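Local structure of Glyco_hydro_cc domain-containing protein (Cryptococcus neoformans, 6UBC) at residues N240-A245 against D295-P300; Y268-E273 against I338-I343; H315-E320 against V351-D356; T369-V374 against N390-D395. The protein probably binds beta-1,3-glucan oligosaccharides, as a subgroup VII member of glycoside hydrolase family 128. All coordinates share one frame; numbering follows the deposited sequence.

Contact 1: N240-A245 against D295-P300; sequences NMLWGA and DSTIAP
L242 carries the whole first side of this contact, meeting T297 and I298 at the C-terminal end of helix 287-298. Taken in order, the segment begins as strand. The backbone of N240 pairs with Y268 and I270 of the neighbouring strand 268-270, and its ND2 is bonded to the carbonyl of A227. M241 then points its side chain away from the helix and onto I270.

At L242 the chain leaves the strand and the side chain turns toward the helix. With CG anti to the backbone N (chi1 -179°), the branch is carried toward the helix. Its CD2 does most of the touching, lying 4.0 Å from T297 CG2 and 4.1 Å from I298 CG1. The shaft of the leucine also counts, since L242 CB lies 4.2 Å from I298 CD1. The leucine meets the threonine at about a right angle and the isoleucine on a slant, fitting against both methyl-bearing branches. L256 and F259 of helix 250-260, together with L293, add further apolar cover around it. Beyond L242, the W243 carbonyl takes the backbone N-H of E273, in the loop just past strand 268-270.

The T297 methyl faces the leucine while its hydroxyl stays with the helix, OG1 lying 2.9 Å from S296 OG in a hydrogen bond. Across the contact itself the touching atoms are all carbons. Three side chains bury only 113 Å² at separations of 4.0 Å or more, so the contact depends on shape and on exclusion of water, while the backbone bond of L242 to I270 helps to hold the leucine's main chain.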
# COMPACT_ATOMS: atom_id res chain seq x y z
N ASN A 240 7.77 -2.41 -7.01
CA ASN A 240 7.03 -2.90 -8.19
C ASN A 240 5.65 -3.37 -7.74
O ASN A 240 5.42 -3.66 -6.53
CB ASN A 240 7.78 -4.01 -8.93
CG ASN A 240 9.14 -3.59 -9.44
OD1 ASN A 240 10.10 -3.59 -8.68
ND2 ASN A 240 9.24 -3.18 -10.71
N MET A 241 4.73 -3.47 -8.67
CA MET A 241 3.35 -3.88 -8.32
C MET A 241 2.66 -4.57 -9.48
O MET A 241 2.94 -4.21 -10.63
CB MET A 241 2.52 -2.65 -7.94
CG MET A 241 1.09 -2.95 -7.64
SD MET A 241 0.36 -1.65 -6.60
CE MET A 241 -1.33 -2.27 -6.52
N LEU A 242 1.86 -5.59 -9.15
CA LEU A 242 0.87 -6.15 -10.10
C LEU A 242 -0.52 -5.76 -9.63
O LEU A 242 -1.02 -6.35 -8.64
CB LEU A 242 1.04 -7.67 -10.25
CG LEU A 242 0.07 -8.30 -11.24
CD1 LEU A 242 0.12 -7.59 -12.59
CD2 LEU A 242 0.30 -9.79 -11.40
N TRP A 243 -1.13 -4.80 -10.31
CA TRP A 243 -2.40 -4.19 -9.87
C TRP A 243 -3.55 -5.21 -9.94
O TRP A 243 -4.37 -5.33 -8.97
CB TRP A 243 -2.69 -2.97 -10.74
CG TRP A 243 -3.89 -2.15 -10.38
CD1 TRP A 243 -3.96 -1.06 -9.58
CD2 TRP A 243 -5.24 -2.40 -10.81
NE1 TRP A 243 -5.24 -0.57 -9.53
CE2 TRP A 243 -6.05 -1.38 -10.27
CE3 TRP A 243 -5.82 -3.35 -11.65
CZ2 TRP A 243 -7.40 -1.28 -10.53
CZ3 TRP A 243 -7.17 -3.24 -11.92
CH2 TRP A 243 -7.94 -2.23 -11.35
N GLY A 244 -3.59 -5.97 -11.03
CA GLY A 244 -4.71 -6.86 -11.28
C GLY A 244 -4.43 -7.93 -12.32
O GLY A 244 -3.27 -8.32 -12.55
N ALA A 245 -5.54 -8.50 -12.77
CA ALA A 245 -5.60 -9.73 -13.59
C ALA A 245 -5.59 -9.30 -15.06
O ALA A 245 -5.48 -10.16 -15.91
CB ALA A 245 -6.84 -10.53 -13.24
N ASP A 295 0.46 -17.16 -7.74
CA ASP A 295 1.39 -18.30 -7.75
C ASP A 295 2.19 -18.32 -9.05
O ASP A 295 3.41 -18.51 -8.97
CB ASP A 295 0.69 -19.63 -7.50
CG ASP A 295 0.48 -19.87 -6.01
OD1 ASP A 295 1.34 -19.39 -5.21
OD2 ASP A 295 -0.52 -20.47 -5.67
N SER A 296 1.57 -18.01 -10.18
CA SER A 296 2.23 -18.16 -11.50
C SER A 296 3.11 -16.98 -11.83
O SER A 296 4.08 -17.18 -12.55
CB SER A 296 1.22 -18.36 -12.57
OG SER A 296 0.52 -17.16 -12.84
N THR A 297 2.78 -15.78 -11.38
CA THR A 297 3.31 -14.50 -11.93
C THR A 297 4.06 -13.66 -10.89
O THR A 297 5.07 -13.10 -11.23
CB THR A 297 2.16 -13.75 -12.60
OG1 THR A 297 1.60 -14.62 -13.58
CG2 THR A 297 2.56 -12.48 -13.31
N ILE A 298 3.60 -13.64 -9.62
CA ILE A 298 4.26 -12.91 -8.51
C ILE A 298 5.25 -13.84 -7.78
O ILE A 298 6.47 -13.48 -7.70
CB ILE A 298 3.18 -12.34 -7.56
CG1 ILE A 298 2.43 -11.18 -8.22
CG2 ILE A 298 3.85 -11.88 -6.28
CD1 ILE A 298 1.19 -10.72 -7.43
N ALA A 299 4.78 -14.97 -7.29
CA ALA A 299 5.59 -15.92 -6.46
C ALA A 299 6.95 -16.27 -7.07
O ALA A 299 7.93 -16.36 -6.32
CB ALA A 299 4.80 -17.14 -6.17
N PRO A 300 7.10 -16.51 -8.39
CA PRO A 300 8.41 -16.90 -8.91
C PRO A 300 9.55 -15.95 -8.53
O PRO A 300 10.70 -16.38 -8.44
CB PRO A 300 8.17 -16.95 -10.44
CG PRO A 300 6.71 -17.29 -10.58
CD PRO A 300 6.08 -16.48 -9.46

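Contact 2: Y268-E273 against I338-I343; sequences YIIGFE and ITNLHI
This is a buried, largely water-mediated contact inside the barrel, where I270 and E273, at and just past the end of strand 268-270, meet N340 and H342 of strand 339-345. The two strands are not paired: 268-270 is bonded to 307-309, and the nearest CA atoms across the contact, those of I270 and N340, are 7.9 Å apart. The touching parts run 38° from parallel.

Side chains and two waters fill the gap. I270 puts its CG2 methyl 3.5 Å from N340 ND2, the two side chains being turned roughly perpendicular. The asparagine amide is held from both ends, OD1 by the hydroxyl of T369 and ND2 by the carbonyl of S310. N340 ND2 adds a weak bond to water 1 at 3.0 Å, and this water is also bonded to the carbonyl oxygen of G271.

Farther along, E273 bends at chi2 (82°), which brings its carboxylate to the edge of the H342 ring. E273 OE2 comes 3.4 Å from H342 CE1, near the ring plane, and the carboxylate is turned 49° from that plane. OE2 also lies against the carboxylate of E370. Water 2 links E273 and H342, 2.8 Å from E273 OE1 and 2.9 Å from H342 NE2, in line with the ring. ND1 is bonded to E274 OE2 and NE2 weakly to T369 OG1; together these bonds would restrain the imidazole's rotation.

Polar residues inside the barrel, on and beyond its strands, lead here toward the C-terminal end where the cleft of (beta/alpha)8 glycosidases opens; E273, E274 and H342 are consistent with lining it.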
# COMPACT_ATOMS: atom_id res chain seq x y z
N TYR A 268 10.92 -5.34 -4.09
CA TYR A 268 9.59 -5.45 -3.45
C TYR A 268 8.50 -5.58 -4.51
O TYR A 268 8.53 -4.85 -5.53
CB TYR A 268 9.27 -4.17 -2.66
CG TYR A 268 10.34 -3.77 -1.67
CD1 TYR A 268 10.38 -4.31 -0.40
CD2 TYR A 268 11.41 -2.98 -2.06
CE1 TYR A 268 11.40 -3.99 0.50
CE2 TYR A 268 12.41 -2.63 -1.17
CZ TYR A 268 12.42 -3.16 0.11
OH TYR A 268 13.47 -2.84 0.96
N ILE A 269 7.50 -6.43 -4.25
CA ILE A 269 6.32 -6.55 -5.15
C ILE A 269 5.08 -6.40 -4.31
O ILE A 269 4.90 -7.23 -3.38
CB ILE A 269 6.31 -7.88 -5.86
CG1 ILE A 269 7.54 -8.07 -6.75
CG2 ILE A 269 5.05 -7.95 -6.68
CD1 ILE A 269 7.80 -9.51 -7.11
N ILE A 270 4.29 -5.36 -4.58
CA ILE A 270 2.92 -5.25 -4.00
C ILE A 270 1.93 -6.02 -4.89
O ILE A 270 1.92 -5.87 -6.12
CB ILE A 270 2.55 -3.79 -3.83
CG1 ILE A 270 3.49 -3.12 -2.85
CG2 ILE A 270 1.04 -3.68 -3.49
CD1 ILE A 270 3.29 -1.61 -2.76
N GLY A 271 1.08 -6.83 -4.26
CA GLY A 271 0.01 -7.60 -4.89
C GLY A 271 -1.22 -6.75 -5.21
O GLY A 271 -1.22 -5.50 -5.04
N PHE A 272 -2.27 -7.43 -5.61
CA PHE A 272 -3.40 -6.81 -6.31
C PHE A 272 -4.05 -5.72 -5.45
O PHE A 272 -4.20 -5.87 -4.22
CB PHE A 272 -4.44 -7.85 -6.68
CG PHE A 272 -3.81 -9.11 -7.23
CD1 PHE A 272 -3.08 -9.07 -8.38
CD2 PHE A 272 -3.91 -10.31 -6.55
CE1 PHE A 272 -2.49 -10.22 -8.89
CE2 PHE A 272 -3.36 -11.48 -7.06
CZ PHE A 272 -2.65 -11.42 -8.25
N GLU A 273 -4.45 -4.68 -6.15
CA GLU A 273 -5.18 -3.57 -5.56
C GLU A 273 -6.63 -3.96 -5.27
O GLU A 273 -7.40 -4.04 -6.22
CB GLU A 273 -5.21 -2.39 -6.54
CG GLU A 273 -5.89 -1.17 -5.98
CD GLU A 273 -5.04 -0.30 -5.08
OE1 GLU A 273 -3.80 -0.56 -4.96
OE2 GLU A 273 -5.67 0.67 -4.52
N ILE A 338 4.81 -10.02 3.70
CA ILE A 338 4.29 -8.76 4.31
C ILE A 338 2.80 -8.63 4.01
O ILE A 338 2.43 -8.73 2.85
CB ILE A 338 5.13 -7.55 3.88
CG1 ILE A 338 6.56 -7.66 4.43
CG2 ILE A 338 4.45 -6.26 4.28
CD1 ILE A 338 7.46 -6.62 3.90
N THR A 339 2.00 -8.45 5.06
CA THR A 339 0.53 -8.31 4.97
C THR A 339 0.28 -6.84 4.60
O THR A 339 0.80 -5.94 5.25
CB THR A 339 -0.20 -8.71 6.25
OG1 THR A 339 0.26 -10.00 6.63
CG2 THR A 339 -1.70 -8.73 6.04
N ASN A 340 -0.51 -6.65 3.55
CA ASN A 340 -0.79 -5.35 2.93
C ASN A 340 -2.10 -4.83 3.47
O ASN A 340 -3.15 -5.51 3.20
CB ASN A 340 -0.89 -5.54 1.41
CG ASN A 340 -1.08 -4.27 0.61
OD1 ASN A 340 -1.31 -3.22 1.19
ND2 ASN A 340 -1.00 -4.39 -0.72
N LEU A 341 -2.11 -3.64 4.07
CA LEU A 341 -3.36 -3.01 4.53
C LEU A 341 -3.62 -1.72 3.73
O LEU A 341 -2.67 -0.95 3.42
CB LEU A 341 -3.25 -2.63 6.02
CG LEU A 341 -3.61 -3.74 7.00
CD1 LEU A 341 -2.78 -4.98 6.79
CD2 LEU A 341 -3.49 -3.23 8.47
N HIS A 342 -4.91 -1.44 3.58
CA HIS A 342 -5.48 -0.13 3.21
C HIS A 342 -6.26 0.30 4.44
O HIS A 342 -7.17 -0.43 4.87
CB HIS A 342 -6.36 -0.27 1.95
CG HIS A 342 -5.53 -0.35 0.72
ND1 HIS A 342 -6.09 -0.39 -0.52
CD2 HIS A 342 -4.20 -0.44 0.58
CE1 HIS A 342 -5.11 -0.52 -1.38
NE2 HIS A 342 -3.91 -0.56 -0.75
N ILE A 343 -5.91 1.46 4.99
CA ILE A 343 -6.60 1.96 6.19
C ILE A 343 -7.36 3.22 5.82
O ILE A 343 -6.72 4.23 5.48
CB ILE A 343 -5.59 2.17 7.32
CG1 ILE A 343 -4.95 0.83 7.70
CG2 ILE A 343 -6.25 2.76 8.54
CD1 ILE A 343 -3.96 0.94 8.86
O HOH W 1 -2.31 -3.36 -3.19
O HOH W 2 -1.96 -0.53 -2.90

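Contact 3: H315-E320 against V351-D356; sequences HQAAEE and VKTDID
Q316 and A317 close on D354, whose carboxylate sits against the turn that leads into helix 319-322. The oxygens Q316 OE1 and D354 OD2 are only 2.6 Å apart, with the amide and carboxylate planes 68° apart. The other carboxylate oxygen, D354 OD1, takes a weak bond from the backbone A317 N at 3.4 Å, the N-H pointing well off line (124°). That oxygen also packs 3.5 Å from A317 CB. Beside it, the A317 methyl meets the methyl of T353, CB to CG2 3.9 Å, at the more exposed border of the contact.

The next shell holds these groups in place. Q316 OE1 accepts the backbone N-H of N344, so the amide is tied to strand 339-345, while the Q316 carbonyl takes the hydroxyl of Y358. K345 makes a long, weak ion pair with D354 OD1. T353 is secured within its own helix through OG1 and the carbonyl of D349, and Y357 packs on A317.

The arrangement joins the chain beyond strand 307-309 to helix 348-362 of the outer layer, around the end of strand 339-345, as expected for the rim of a beta/alpha barrel.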
# COMPACT_ATOMS: atom_id res chain seq x y z
N HIS A 315 -12.05 -4.11 2.22
CA HIS A 315 -13.01 -4.34 3.35
C HIS A 315 -12.32 -4.13 4.70
O HIS A 315 -13.01 -4.25 5.70
CB HIS A 315 -13.74 -5.64 3.23
CG HIS A 315 -14.73 -5.69 2.13
ND1 HIS A 315 -14.40 -6.14 0.85
CD2 HIS A 315 -16.05 -5.32 2.10
CE1 HIS A 315 -15.50 -6.05 0.09
NE2 HIS A 315 -16.54 -5.61 0.84
N GLN A 316 -11.01 -3.88 4.74
CA GLN A 316 -10.26 -3.55 5.98
C GLN A 316 -10.53 -4.70 6.97
O GLN A 316 -10.46 -5.88 6.56
CB GLN A 316 -10.72 -2.18 6.52
CG GLN A 316 -10.49 -1.07 5.50
CD GLN A 316 -10.66 0.30 6.12
OE1 GLN A 316 -9.82 0.70 6.96
NE2 GLN A 316 -11.76 0.96 5.72
N ALA A 317 -10.91 -4.40 8.21
CA ALA A 317 -11.00 -5.47 9.22
C ALA A 317 -12.28 -6.27 9.01
O ALA A 317 -12.36 -7.41 9.52
CB ALA A 317 -10.89 -4.84 10.59
N ALA A 318 -13.21 -5.78 8.20
CA ALA A 318 -14.41 -6.56 7.85
C ALA A 318 -14.09 -7.76 6.93
O ALA A 318 -14.98 -8.55 6.57
CB ALA A 318 -15.45 -5.64 7.25
N GLU A 319 -12.85 -7.86 6.50
CA GLU A 319 -12.32 -9.09 5.86
C GLU A 319 -12.60 -10.30 6.76
O GLU A 319 -12.71 -11.41 6.24
CB GLU A 319 -10.82 -8.91 5.65
CG GLU A 319 -10.03 -10.23 5.62
CD GLU A 319 -10.35 -11.18 4.46
OE1 GLU A 319 -10.78 -10.69 3.37
OE2 GLU A 319 -10.09 -12.43 4.65
N GLU A 320 -12.76 -10.11 8.07
CA GLU A 320 -13.20 -11.18 8.99
C GLU A 320 -14.47 -11.87 8.45
O GLU A 320 -14.59 -13.07 8.61
CB GLU A 320 -13.55 -10.64 10.37
CG GLU A 320 -13.96 -11.73 11.34
CD GLU A 320 -14.01 -11.32 12.81
OE1 GLU A 320 -13.61 -10.20 13.13
OE2 GLU A 320 -14.59 -12.10 13.63
N VAL A 351 -7.83 2.68 13.12
CA VAL A 351 -6.50 2.31 12.61
C VAL A 351 -6.05 1.06 13.39
O VAL A 351 -5.58 0.11 12.79
CB VAL A 351 -5.50 3.48 12.75
CG1 VAL A 351 -4.13 3.05 12.30
CG2 VAL A 351 -5.96 4.74 11.97
N LYS A 352 -6.17 1.10 14.71
CA LYS A 352 -5.72 -0.02 15.54
C LYS A 352 -6.57 -1.25 15.26
O LYS A 352 -6.01 -2.31 15.20
CB LYS A 352 -5.74 0.36 17.02
CG LYS A 352 -4.67 1.34 17.42
CD LYS A 352 -4.96 1.97 18.77
CE LYS A 352 -3.75 2.66 19.36
NZ LYS A 352 -4.21 3.60 20.43
N THR A 353 -7.86 -1.11 15.09
CA THR A 353 -8.70 -2.25 14.71
C THR A 353 -8.12 -2.96 13.48
O THR A 353 -8.02 -4.19 13.45
CB THR A 353 -10.13 -1.76 14.46
OG1 THR A 353 -10.62 -1.25 15.69
CG2 THR A 353 -11.03 -2.85 13.94
N ASP A 354 -7.75 -2.20 12.45
CA ASP A 354 -7.23 -2.83 11.21
C ASP A 354 -5.91 -3.56 11.50
O ASP A 354 -5.76 -4.73 11.06
CB ASP A 354 -7.02 -1.81 10.09
CG ASP A 354 -8.28 -1.25 9.43
OD1 ASP A 354 -9.41 -1.77 9.66
OD2 ASP A 354 -8.12 -0.27 8.65
N ILE A 355 -4.97 -2.88 12.18
CA ILE A 355 -3.63 -3.47 12.41
C ILE A 355 -3.79 -4.71 13.29
O ILE A 355 -3.24 -5.79 12.96
CB ILE A 355 -2.64 -2.46 12.99
CG1 ILE A 355 -2.43 -1.26 12.08
CG2 ILE A 355 -1.35 -3.21 13.31
CD1 ILE A 355 -1.70 -0.20 12.79
N ASP A 356 -4.60 -4.59 14.33
CA ASP A 356 -4.88 -5.76 15.21
C ASP A 356 -5.42 -6.92 14.40
O ASP A 356 -4.97 -8.08 14.59
CB ASP A 356 -5.83 -5.41 16.34
CG ASP A 356 -5.29 -4.49 17.41
OD1 ASP A 356 -4.10 -4.22 17.45
OD2 ASP A 356 -6.09 -4.04 18.18

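Contact 4: T369-V374 against N390-D395; sequences TEFACV and NTFIND
Strand 369-374 and helix 390-395 run roughly antiparallel, their directions 144° apart and their axes approaching to 8.9 Å, with C373 nearest to F392. F392 carries the helix side of the contact: its CG lies anti to the backbone N (chi1 -177°), which sends the ring out from the helix to the strand.

C373 covers one face of that ring. Its SG stands 4.1 Å from the F392 ring centroid and 23° off the normal, a sulfur-aromatic contact, and C373 CA adds a CH-pi contact 4.0 Å from the same centroid. Between them, C373 CB lies 3.7 Å from F392 CD2. The sulfur is at the CG end of the ring, the alpha carbon nearer the CE2 side, so the cysteine spans the ring lengthwise. The SG is also bonded to C383 in a disulfide, which would limit how far the sulfur can move over the ring.

The peptide before the cysteine packs too, A372 C lying 3.7 Å from F392 CE2. One step earlier, F371 points toward the helix, and its CD1 comes 4.2 Å from F392 CE2, the two side chains passing alongside each other, pointing opposite ways.

In the sheet, strand 366-375 lies between 339-345 and 406-411. On the outside, M348 of helix 348-362 packs on F392, while helix 431-441 meets I393 and N394 of helix 386-402.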
# COMPACT_ATOMS: atom_id res chain seq x y z
N THR A 369 -0.16 0.26 2.57
CA THR A 369 0.24 0.77 1.23
C THR A 369 -0.64 1.98 0.85
O THR A 369 -0.25 2.71 -0.04
CB THR A 369 0.24 -0.30 0.14
OG1 THR A 369 -1.10 -0.77 0.02
CG2 THR A 369 1.26 -1.40 0.44
N GLU A 370 -1.79 2.17 1.51
CA GLU A 370 -2.66 3.36 1.28
C GLU A 370 -3.30 3.68 2.61
O GLU A 370 -3.89 2.75 3.22
CB GLU A 370 -3.76 3.09 0.25
CG GLU A 370 -3.29 2.87 -1.15
CD GLU A 370 -4.32 2.48 -2.16
OE1 GLU A 370 -5.55 2.59 -1.85
OE2 GLU A 370 -3.90 2.03 -3.28
N PHE A 371 -3.18 4.88 3.11
CA PHE A 371 -4.10 5.34 4.17
C PHE A 371 -4.72 6.67 3.81
O PHE A 371 -4.14 7.43 3.04
CB PHE A 371 -3.42 5.48 5.52
CG PHE A 371 -2.40 6.57 5.69
CD1 PHE A 371 -2.81 7.85 6.05
CD2 PHE A 371 -1.06 6.33 5.46
CE1 PHE A 371 -1.86 8.86 6.17
CE2 PHE A 371 -0.13 7.34 5.53
CZ PHE A 371 -0.54 8.60 5.91
N ALA A 372 -5.92 6.86 4.33
CA ALA A 372 -6.71 8.09 4.12
C ALA A 372 -7.66 8.32 5.27
O ALA A 372 -8.12 7.35 5.84
CB ALA A 372 -7.42 8.06 2.80
N CYS A 373 -7.97 9.59 5.54
CA CYS A 373 -9.00 9.99 6.53
C CYS A 373 -10.37 9.76 5.88
O CYS A 373 -10.76 10.54 4.98
CB CYS A 373 -8.83 11.43 6.95
SG CYS A 373 -9.78 11.88 8.43
N VAL A 374 -11.10 8.77 6.36
CA VAL A 374 -12.45 8.41 5.87
C VAL A 374 -13.27 7.99 7.08
O VAL A 374 -12.83 7.12 7.83
CB VAL A 374 -12.41 7.28 4.84
CG1 VAL A 374 -13.77 6.87 4.37
CG2 VAL A 374 -11.51 7.57 3.66
N ASN A 390 -5.54 17.25 9.28
CA ASN A 390 -4.18 17.51 9.81
C ASN A 390 -3.95 16.66 11.07
O ASN A 390 -2.88 16.06 11.21
CB ASN A 390 -3.95 18.98 10.11
CG ASN A 390 -3.88 19.84 8.88
OD1 ASN A 390 -3.59 19.36 7.76
ND2 ASN A 390 -4.17 21.10 9.07
N THR A 391 -4.92 16.65 11.99
CA THR A 391 -4.83 15.89 13.25
C THR A 391 -4.66 14.40 12.97
O THR A 391 -3.77 13.73 13.57
CB THR A 391 -6.03 16.13 14.16
OG1 THR A 391 -6.08 17.54 14.41
CG2 THR A 391 -5.90 15.31 15.41
N PHE A 392 -5.44 13.92 12.02
CA PHE A 392 -5.39 12.52 11.57
C PHE A 392 -4.00 12.19 11.04
O PHE A 392 -3.50 11.14 11.42
CB PHE A 392 -6.48 12.24 10.54
CG PHE A 392 -6.51 10.81 10.10
CD1 PHE A 392 -7.22 9.89 10.83
CD2 PHE A 392 -5.90 10.43 8.91
CE1 PHE A 392 -7.35 8.59 10.37
CE2 PHE A 392 -6.00 9.13 8.46
CZ PHE A 392 -6.68 8.19 9.22
N ILE A 393 -3.47 13.01 10.13
CA ILE A 393 -2.16 12.71 9.50
C ILE A 393 -1.12 12.68 10.63
O ILE A 393 -0.28 11.76 10.66
CB ILE A 393 -1.82 13.75 8.41
CG1 ILE A 393 -2.71 13.59 7.15
CG2 ILE A 393 -0.36 13.62 8.06
CD1 ILE A 393 -2.74 14.82 6.26
N ASN A 394 -1.14 13.67 11.51
CA ASN A 394 -0.10 13.79 12.59
C ASN A 394 -0.20 12.58 13.52
O ASN A 394 0.86 11.91 13.75
CB ASN A 394 -0.27 15.11 13.33
CG ASN A 394 0.23 16.28 12.50
OD1 ASN A 394 1.28 16.19 11.84
ND2 ASN A 394 -0.43 17.42 12.65
N ASP A 395 -1.43 12.21 13.88
CA ASP A 395 -1.73 11.09 14.77
C ASP A 395 -1.29 9.77 14.14
O ASP A 395 -0.72 8.91 14.84
CB ASP A 395 -3.20 11.00 15.16
CG ASP A 395 -3.70 12.04 16.17
OD1 ASP A 395 -2.87 12.73 16.75
OD2 ASP A 395 -4.91 12.14 16.34

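From the N terminus, segment 240-245 comes first, and contact 1 spans 49 residues to reach 295-300. Before that loop closes, segment 268-273 opens contact 2, so the two cross; both use neighbouring strands of one sheet and touch through backbone pairing. Contact 2 stays open while 315-320 begins contact 3, closes at 338-343, and is crossed in turn by contact 3, which ends at 351-356. Contact 4 follows in series with a short loop of 15 residues, on the far side of the chain's centre from contact 1. Contact 2 thus sits inside the barrel, while contacts 1, 3 and 4 tie surrounding helices to strands and loops.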